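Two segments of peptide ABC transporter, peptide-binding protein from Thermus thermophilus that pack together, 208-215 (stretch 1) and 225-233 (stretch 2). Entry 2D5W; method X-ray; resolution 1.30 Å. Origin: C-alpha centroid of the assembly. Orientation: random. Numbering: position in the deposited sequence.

Stretch 1 208-215: VYSGPFKL
Stretch 2 (225-233) EMERNPNFP

The strand segments 213-215 and 225-228, parts of longer strands, run antiparallel with their N-to-C directions 138° apart, and the loops beside them extend the contact to bury 703 Å² in all. The register sets Phe213 against Arg228 (CA to CA 4.3 Å) and Leu215 against Met226 (4.4 Å between CA atoms) as non-hydrogen-bonded pairs. Between them lies the hydrogen-bonded pair Lys214 and Glu227, CA atoms 5.5 Å apart, each near phi -130°, psi 158°.

This central pair satisfies its backbone in both directions: Lys214 N donates to Glu227 O at 2.8 Å, and Glu227 N donates to Lys214 O at 2.9 Å. Each carbonyl also receives a CA-H contact, Phe213 CA to Glu227 O and Met226 CA to Lys214 O, both 3.2 Å. The two side chains share one face of the sheet, both with chi1 p. Lys214 is otherwise fully extended, and its CE passes 3.7 Å from Glu227 CD, so its aliphatic length packs along the glutamate. Glu227 OE2 accepts a hydrogen bond from a water at 2.6 Å; the same water donates to Leu215 O at 2.8 Å, serving a carbonyl at the end of the first stretch.

Beyond the strand pairing, buried Asn229 (phi -101°, psi 102°) is the polar anchor. Its N donates to Pro212 O (2.8 Å, nearly linear at 170°), continuing the ladder. With CB pointing toward the first stretch and chi1 t, its ND2 donates a hydrogen bond to Gly211 O at 2.8 Å; Tyr209 O lies 3.3 Å from the same ND2. Asparagine suits this place because one short amide both donates across the contact and accepts within its own turn, OD1 taking Asn231 N at 3.1 Å. That bond braces the type I turn from Asn229 to Phe232, which Phe232 N closes onto Asn229 O at 3.1 Å. A second water accepts from Arg228 NE (2.9 Å) and lies 2.9 Å from Pro212 O and 3.0 Å from Asn229 O. Arg228 points its CB away, and its NH1 and NH2 are satisfied elsewhere in the structure.

The turn delivers buried Phe232, chi1 t, toward the first stretch. Pro212 covers one face of its ring: Pro212 CD sits 4.0 Å from the Phe232 ring centroid, only 10° off the normal, and Pro212 CB is 3.8 Å from Phe232 CD2. Proline suits this role, offering a rigid C-H surface with no backbone N-H to satisfy. Ser210 O approaches the ring edge, 3.4 Å from Phe232 CD1. Phe213 (chi1 m) and Met226 (chi1 m, chi2 t, chi3 m) are both buried, places suited to apolar side chains, and Phe213 CB packs 4.0 Å from Met226 CB.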

# COMPACT_ATOMS: atom_id res chain seq x y z
N VAL A 208 -8.77 -17.09 -12.77
CA VAL A 208 -8.75 -18.29 -11.94
C VAL A 208 -7.96 -17.89 -10.70
O VAL A 208 -7.23 -16.89 -10.72
CB VAL A 208 -8.11 -19.51 -12.64
CG1 VAL A 208 -9.01 -19.95 -13.81
CG2 VAL A 208 -6.71 -19.20 -13.11
N TYR A 209 -8.09 -18.68 -9.64
CA TYR A 209 -7.53 -18.34 -8.34
C TYR A 209 -6.64 -19.41 -7.72
O TYR A 209 -6.91 -20.60 -7.86
CB TYR A 209 -8.71 -18.00 -7.44
CG TYR A 209 -9.61 -16.96 -8.10
CD1 TYR A 209 -9.29 -15.61 -8.01
CD2 TYR A 209 -10.68 -17.34 -8.91
CE1 TYR A 209 -10.01 -14.65 -8.72
CE2 TYR A 209 -11.41 -16.38 -9.62
CZ TYR A 209 -11.06 -15.04 -9.52
OH TYR A 209 -11.74 -14.07 -10.23
N SER A 210 -5.61 -18.97 -7.01
CA SER A 210 -4.66 -19.89 -6.38
C SER A 210 -4.74 -19.94 -4.86
O SER A 210 -4.04 -20.74 -4.24
CB SER A 210 -3.24 -19.49 -6.77
OG SER A 210 -2.98 -18.18 -6.29
N GLY A 211 -5.56 -19.08 -4.28
CA GLY A 211 -5.67 -19.03 -2.83
C GLY A 211 -6.69 -19.98 -2.24
O GLY A 211 -7.29 -20.78 -2.95
N PRO A 212 -6.91 -19.91 -0.92
CA PRO A 212 -7.88 -20.79 -0.26
C PRO A 212 -9.32 -20.54 -0.69
O PRO A 212 -10.20 -21.36 -0.43
CB PRO A 212 -7.63 -20.52 1.23
CG PRO A 212 -7.09 -19.13 1.25
CD PRO A 212 -6.17 -19.10 0.06
N PHE A 213 -9.56 -19.40 -1.34
CA PHE A 213 -10.90 -19.05 -1.83
C PHE A 213 -10.83 -18.62 -3.29
O PHE A 213 -9.76 -18.24 -3.79
CB PHE A 213 -11.50 -17.93 -0.98
CG PHE A 213 -11.73 -18.32 0.46
CD1 PHE A 213 -12.91 -18.95 0.85
CD2 PHE A 213 -10.72 -18.15 1.40
CE1 PHE A 213 -13.08 -19.41 2.16
CE2 PHE A 213 -10.88 -18.61 2.71
CZ PHE A 213 -12.06 -19.24 3.09
N LYS A 214 -11.96 -18.70 -3.97
CA LYS A 214 -12.07 -18.29 -5.36
C LYS A 214 -13.26 -17.34 -5.45
O LYS A 214 -14.14 -17.36 -4.59
CB LYS A 214 -12.28 -19.51 -6.27
CG LYS A 214 -13.48 -20.37 -5.94
CD LYS A 214 -13.57 -21.56 -6.89
CE LYS A 214 -14.73 -22.47 -6.55
NZ LYS A 214 -14.87 -23.56 -7.56
N LEU A 215 -13.28 -16.50 -6.47
CA LEU A 215 -14.37 -15.55 -6.60
C LEU A 215 -15.70 -16.21 -6.95
O LEU A 215 -15.74 -17.14 -7.75
CB LEU A 215 -14.04 -14.51 -7.67
CG LEU A 215 -15.08 -13.40 -7.86
CD1 LEU A 215 -15.04 -12.46 -6.67
CD2 LEU A 215 -14.80 -12.64 -9.16
N GLU A 225 -17.97 -11.50 -3.04
CA GLU A 225 -18.27 -12.79 -2.43
C GLU A 225 -17.33 -13.85 -2.97
O GLU A 225 -17.15 -13.98 -4.18
CB GLU A 225 -19.72 -13.18 -2.73
CG GLU A 225 -20.73 -12.08 -2.46
CD GLU A 225 -22.16 -12.51 -2.76
OE1 GLU A 225 -23.05 -11.64 -2.80
OE2 GLU A 225 -22.39 -13.73 -2.94
N MET A 226 -16.75 -14.62 -2.06
CA MET A 226 -15.80 -15.67 -2.40
C MET A 226 -16.25 -16.98 -1.76
O MET A 226 -16.95 -16.99 -0.75
CB MET A 226 -14.41 -15.28 -1.90
CG MET A 226 -13.94 -13.91 -2.41
SD MET A 226 -12.36 -13.34 -1.75
CE MET A 226 -12.89 -12.63 -0.20
N GLU A 227 -15.84 -18.10 -2.36
CA GLU A 227 -16.18 -19.41 -1.83
C GLU A 227 -14.91 -20.25 -1.76
O GLU A 227 -13.94 -19.98 -2.46
CB GLU A 227 -17.24 -20.09 -2.70
CG GLU A 227 -16.79 -20.35 -4.13
CD GLU A 227 -17.82 -21.13 -4.92
OE1 GLU A 227 -18.23 -22.22 -4.46
OE2 GLU A 227 -18.23 -20.66 -6.00
N ARG A 228 -14.93 -21.29 -0.93
CA ARG A 228 -13.77 -22.14 -0.77
C ARG A 228 -13.23 -22.69 -2.09
O ARG A 228 -14.00 -23.13 -2.95
CB ARG A 228 -14.10 -23.31 0.16
CG ARG A 228 -12.88 -23.98 0.78
CD ARG A 228 -12.51 -23.27 2.07
NE ARG A 228 -11.24 -23.73 2.63
CZ ARG A 228 -10.80 -23.39 3.83
NH1 ARG A 228 -9.63 -23.84 4.27
NH2 ARG A 228 -11.53 -22.61 4.61
N ASN A 229 -11.91 -22.66 -2.24
CA ASN A 229 -11.25 -23.20 -3.42
C ASN A 229 -10.71 -24.57 -3.00
O ASN A 229 -9.69 -24.66 -2.32
CB ASN A 229 -10.10 -22.28 -3.85
CG ASN A 229 -9.27 -22.87 -4.98
OD1 ASN A 229 -9.66 -23.85 -5.61
ND2 ASN A 229 -8.12 -22.25 -5.24
N PRO A 230 -11.40 -25.65 -3.40
CA PRO A 230 -10.97 -27.01 -3.03
C PRO A 230 -9.60 -27.42 -3.57
O PRO A 230 -9.01 -28.39 -3.09
CB PRO A 230 -12.10 -27.88 -3.57
CG PRO A 230 -12.53 -27.14 -4.79
CD PRO A 230 -12.56 -25.71 -4.30
N ASN A 231 -9.11 -26.69 -4.56
CA ASN A 231 -7.81 -27.00 -5.16
C ASN A 231 -6.62 -26.47 -4.36
O ASN A 231 -5.48 -26.84 -4.64
CB ASN A 231 -7.77 -26.49 -6.60
CG ASN A 231 -8.70 -27.27 -7.51
OD1 ASN A 231 -8.60 -28.48 -7.64
ND2 ASN A 231 -9.63 -26.56 -8.15
N PHE A 232 -6.88 -25.60 -3.38
CA PHE A 232 -5.81 -25.06 -2.54
C PHE A 232 -5.31 -26.24 -1.70
O PHE A 232 -6.09 -26.88 -1.00
CB PHE A 232 -6.37 -23.94 -1.65
CG PHE A 232 -5.33 -23.27 -0.80
CD1 PHE A 232 -4.34 -22.48 -1.38
CD2 PHE A 232 -5.32 -23.45 0.57
CE1 PHE A 232 -3.37 -21.87 -0.59
CE2 PHE A 232 -4.35 -22.85 1.37
CZ PHE A 232 -3.37 -22.07 0.78
N PRO A 233 -4.00 -26.53 -1.74
CA PRO A 233 -3.40 -27.65 -1.01
C PRO A 233 -3.17 -27.61 0.50
O PRO A 233 -3.03 -28.67 1.12
CB PRO A 233 -2.10 -27.87 -1.76
CG PRO A 233 -1.68 -26.48 -2.05
CD PRO A 233 -2.98 -25.83 -2.53
O HOH W 1 -9.23 -23.97 0.53
O HOH W 2 -17.14 -19.54 -8.12